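Penicillin binding protein 2X (Streptococcus thermophilus, PDB 5U47) probably acts as a septal peptidoglycan transpeptidase, cross-linking glycan strands during cell division, and is a penicillin-binding target of beta-lactam antibiotics. Local coordinates at residues M361-A365 and M366-V370; A691-A694 and L695-K699. The protein carries 1 engineered substitution. One frame throughout, in Å; residues are numbered along the deposited sequence.

Interaction 1: residues M361-A365 and M366-V370; sequences MLEQA and MGDKV
The last turn of helix 356-366 closes with two backbone hydrogen bonds, from M366 N to L362 O (3.2 Å) and from G367 N to E363 O (2.8 Å), before the chain bends at G367 into helix 368-377. This is a helix-to-helix junction within the transpeptidase domain, with G367 serving both as the residue that ends one helix and as the N-cap of the next. Its positive phi would press a side chain against the preceding carbonyl, which explains the glycine.

Around this bend two acids approach each other. The first torsion of E363 (chi1 -170°) sets CG opposite the backbone N, beside the carbonyl carbon; a bend at chi2 then swings the carboxylate over to the first turn of the next helix, beside D368. There OE2 lies 2.7 Å from D368 OD1, and the two carboxylate planes are turned 42° apart. Oxygens so close suggest that one of the acids holds a proton, and each group would be expected to raise the other's proton affinity. Helix 400-405 flanks the pair: I403 touches both acids, A404 touches E363 and S400 touches D368.

The buried M366 side chain packs on L301, A305 and N308 of helix 297-308. With chi1 at 72°, its CG stands between the backbone N and the carbonyl carbon and sits 3.5 Å from E363 O, the same oxygen that accepts the G367 bond. The chain runs straight through chi2 and folds at chi3, which carries the terminal methyl back along the helix until CE rests 3.7 Å from L362 O.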
loop_
_atom_site.group_PDB
_atom_site.type_symbol
_atom_site.label_atom_id
_atom_site.label_comp_id
_atom_site.label_asym_id
_atom_site.label_seq_id
_atom_site.Cartn_x
_atom_site.Cartn_y
_atom_site.Cartn_z
ATOM N N MET A 361 -7.932 17.755 28.717
ATOM C CA MET A 361 -8.962 18.722 29.111
ATOM C C MET A 361 -9.950 18.982 27.963
ATOM O O MET A 361 -11.161 19.066 28.192
ATOM C CB MET A 361 -8.335 20.036 29.604
ATOM C CG MET A 361 -7.754 19.942 31.003
ATOM S SD MET A 361 -6.721 21.358 31.439
ATOM C CE MET A 361 -6.500 21.109 33.199
ATOM N N LEU A 362 -9.438 19.097 26.732
ATOM C CA LEU A 362 -10.302 19.315 25.562
ATOM C C LEU A 362 -11.228 18.118 25.348
ATOM O O LEU A 362 -12.409 18.294 25.023
ATOM C CB LEU A 362 -9.480 19.593 24.290
ATOM C CG LEU A 362 -8.762 20.948 24.215
ATOM C CD1 LEU A 362 -7.947 21.072 22.932
ATOM C CD2 LEU A 362 -9.763 22.095 24.340
ATOM N N GLU A 363 -10.685 16.913 25.551
ATOM C CA GLU A 363 -11.456 15.667 25.449
ATOM C C GLU A 363 -12.595 15.628 26.475
ATOM O O GLU A 363 -13.706 15.227 26.139
ATOM C CB GLU A 363 -10.546 14.445 25.637
ATOM C CG GLU A 363 -11.190 13.094 25.319
ATOM C CD GLU A 363 -12.109 12.535 26.402
ATOM O OE1 GLU A 363 -11.846 12.724 27.597
ATOM O OE2 GLU A 363 -13.107 11.879 26.040
ATOM N N GLN A 364 -12.303 16.041 27.707
ATOM C CA GLN A 364 -13.309 16.067 28.777
ATOM C C GLN A 364 -14.385 17.125 28.520
ATOM O O GLN A 364 -15.541 16.928 28.870
ATOM C CB GLN A 364 -12.651 16.307 30.140
ATOM C CG GLN A 364 -11.762 15.165 30.618
ATOM C CD GLN A 364 -11.140 15.420 31.982
ATOM O OE1 GLN A 364 -11.396 16.438 32.626
ATOM N NE2 GLN A 364 -10.317 14.486 32.428
ATOM N N ALA A 365 -13.991 18.231 27.889
ATOM C CA ALA A 365 -14.916 19.336 27.569
ATOM C C ALA A 365 -15.927 18.948 26.503
ATOM O O ALA A 365 -17.044 19.440 26.504
ATOM C CB ALA A 365 -14.145 20.567 27.114
ATOM N N MET A 366 -15.526 18.097 25.566
ATOM C CA MET A 366 -16.467 17.644 24.552
ATOM C C MET A 366 -17.181 16.408 25.102
ATOM O O MET A 366 -18.341 16.179 24.795
ATOM C CB MET A 366 -15.787 17.414 23.187
ATOM C CG MET A 366 -14.885 16.216 23.051
ATOM S SD MET A 366 -14.179 16.145 21.370
ATOM C CE MET A 366 -12.855 17.347 21.497
ATOM N N GLY A 367 -16.484 15.643 25.945
ATOM C CA GLY A 367 -17.048 14.436 26.565
ATOM C C GLY A 367 -16.686 13.163 25.824
ATOM O O GLY A 367 -16.420 13.188 24.605
ATOM N N ASP A 368 -16.680 12.051 26.561
ATOM C CA ASP A 368 -16.338 10.729 26.015
ATOM C C ASP A 368 -17.181 10.303 24.829
ATOM O O ASP A 368 -16.652 9.830 23.837
ATOM C CB ASP A 368 -16.451 9.638 27.092
ATOM C CG ASP A 368 -15.280 9.642 28.076
ATOM O OD1 ASP A 368 -14.417 10.551 28.021
ATOM O OD2 ASP A 368 -15.225 8.711 28.908
ATOM N N LYS A 369 -18.493 10.453 24.947
ATOM C CA LYS A 369 -19.414 10.048 23.881
ATOM C C LYS A 369 -19.102 10.757 22.556
ATOM O O LYS A 369 -19.011 10.107 21.488
ATOM C CB LYS A 369 -20.852 10.328 24.320
ATOM C CG LYS A 369 -21.920 10.162 23.265
ATOM C CD LYS A 369 -23.267 10.557 23.849
ATOM C CE LYS A 369 -24.331 10.732 22.779
ATOM N NZ LYS A 369 -24.456 9.538 21.908
ATOM N N VAL A 370 -18.940 12.078 22.633
ATOM C CA VAL A 370 -18.631 12.897 21.461
ATOM C C VAL A 370 -17.265 12.514 20.867
ATOM O O VAL A 370 -17.165 12.214 19.674
ATOM C CB VAL A 370 -18.690 14.407 21.800
ATOM C CG1 VAL A 370 -18.135 15.248 20.653
ATOM C CG2 VAL A 370 -20.134 14.830 22.110
#

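Interaction 2: residues A691-A694 and L695-K699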
loop_
_atom_site.group_PDB
_atom_site.type_symbol
_atom_site.label_atom_id
_atom_site.label_comp_id
_atom_site.label_asym_id
_atom_site.label_seq_id
_atom_site.Cartn_x
_atom_site.Cartn_y
_atom_site.Cartn_z
ATOM N N ALA A 691 -24.810 11.040 11.419
ATOM C CA ALA A 691 -24.355 9.678 11.250
ATOM C C ALA A 691 -24.369 8.996 12.610
ATOM O O ALA A 691 -24.064 9.619 13.626
ATOM C CB ALA A 691 -22.953 9.660 10.668
ATOM N N GLY A 692 -24.763 7.728 12.633
ATOM C CA GLY A 692 -24.785 6.970 13.887
ATOM C C GLY A 692 -26.137 6.878 14.591
ATOM O O GLY A 692 -26.270 6.127 15.553
ATOM N N GLU A 693 -27.133 7.637 14.134
ATOM C CA GLU A 693 -28.472 7.573 14.717
ATOM C C GLU A 693 -29.097 6.251 14.303
ATOM O O GLU A 693 -28.817 5.740 13.211
ATOM C CB GLU A 693 -29.335 8.732 14.227
ATOM C CG GLU A 693 -28.856 10.102 14.676
ATOM C CD GLU A 693 -29.079 10.369 16.152
ATOM O OE1 GLU A 693 -30.154 9.998 16.690
ATOM O OE2 GLU A 693 -28.180 10.982 16.772
ATOM N N ALA A 694 -29.931 5.691 15.172
ATOM C CA ALA A 694 -30.589 4.421 14.890
ATOM C C ALA A 694 -31.471 4.500 13.636
ATOM O O ALA A 694 -32.266 5.433 13.486
ATOM C CB ALA A 694 -31.427 3.983 16.099
ATOM N N LEU A 695 -31.317 3.536 12.727
ATOM C CA LEU A 695 -32.160 3.480 11.528
ATOM C C LEU A 695 -33.635 3.223 11.892
ATOM O O LEU A 695 -34.538 3.749 11.230
ATOM C CB LEU A 695 -31.662 2.404 10.561
ATOM C CG LEU A 695 -30.291 2.696 9.945
ATOM C CD1 LEU A 695 -29.774 1.485 9.202
ATOM C CD2 LEU A 695 -30.377 3.910 9.031
ATOM N N SER A 696 -33.856 2.449 12.958
ATOM C CA SER A 696 -35.201 2.119 13.438
ATOM C C SER A 696 -36.028 3.341 13.831
ATOM O O SER A 696 -37.250 3.271 13.840
ATOM C CB SER A 696 -35.124 1.173 14.638
ATOM O OG SER A 696 -34.482 1.803 15.737
ATOM N N LYS A 697 -35.380 4.440 14.190
ATOM C CA LYS A 697 -36.128 5.658 14.515
ATOM C C LYS A 697 -35.999 6.766 13.456
ATOM O O LYS A 697 -36.580 7.836 13.618
ATOM C CB LYS A 697 -35.765 6.192 15.899
ATOM C CG LYS A 697 -34.468 6.961 16.003
ATOM C CD LYS A 697 -34.441 7.747 17.313
ATOM C CE LYS A 697 -33.352 8.813 17.317
ATOM N NZ LYS A 697 -33.508 9.712 18.503
ATOM N N THR A 698 -35.276 6.491 12.369
ATOM C CA THR A 698 -35.065 7.463 11.320
ATOM C C THR A 698 -36.091 7.230 10.205
ATOM O O THR A 698 -36.013 6.226 9.491
ATOM C CB THR A 698 -33.620 7.342 10.784
ATOM O OG1 THR A 698 -32.688 7.558 11.866
ATOM C CG2 THR A 698 -33.360 8.365 9.683
ATOM N N LYS A 699 -37.047 8.151 10.062
ATOM C CA LYS A 699 -38.115 8.010 9.061
ATOM C C LYS A 699 -37.917 8.931 7.880
ATOM O O LYS A 699 -38.343 8.618 6.766
ATOM C CB LYS A 699 -39.477 8.359 9.677
ATOM C CG LYS A 699 -39.790 7.704 11.018
ATOM C CD LYS A 699 -39.689 6.186 10.975
ATOM C CE LYS A 699 -40.107 5.576 12.305
ATOM N NZ LYS A 699 -40.012 4.091 12.281
#
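Over one face of the A694 carbonyl group stands the hydroxyl of T698, whose OG1 donates to A694 O at 2.7 Å from 36° out of the carbonyl plane. The same oxygen accepts a second, weak bond from K697 N (3.3 Å, 147° at the hydrogen). The other flat group, the carboxylate of E693, is approached at a single oxygen: OE1 lies 3.5 Å from K697 CE and forms a long salt bridge of 3.8 Å to K697 NZ. K697 gets there because its CG sits between the backbone N and the carbonyl carbon (chi1 79°), after which the chain is extended and crosses E693 at a slant.

These bonds shape the loop joining strands 683-687 and 700-706 of a PASTA domain. Two overlapping turns, a type III turn from A694 to K697 and a type I turn from L695 to T698, wind the chain through one tight, 3-10-like coil before strand 700-706, the second closed by T698 N to L695 O. Inward from the turns, the buried L695 packs on F666 and K670 of helix 660-670 and on F649, L652 and I672. S696 OG lies 3.8 Å from A694 CB, and S696 O accepts a bond from K699 NZ at 3.3 Å.

Overall arrangement
Interaction 1 belongs to the transpeptidase domain and interaction 2 to a PASTA domain further along the chain. Their centres are 23 Å apart, yet the nearest atoms come to about 7 Å without touching, so the PASTA loop 691-699 lies close to the helix junction 361-370 on the same side of the chain's centre. The side chain of L362 lies near, but does not touch, the residues of a probable SxxK-type active site, S295, K298, S354 and K505. M366 packs on helix 297-308, which begins close after S295. Interaction 2, by contrast, stays local to one loop of the PASTA domain.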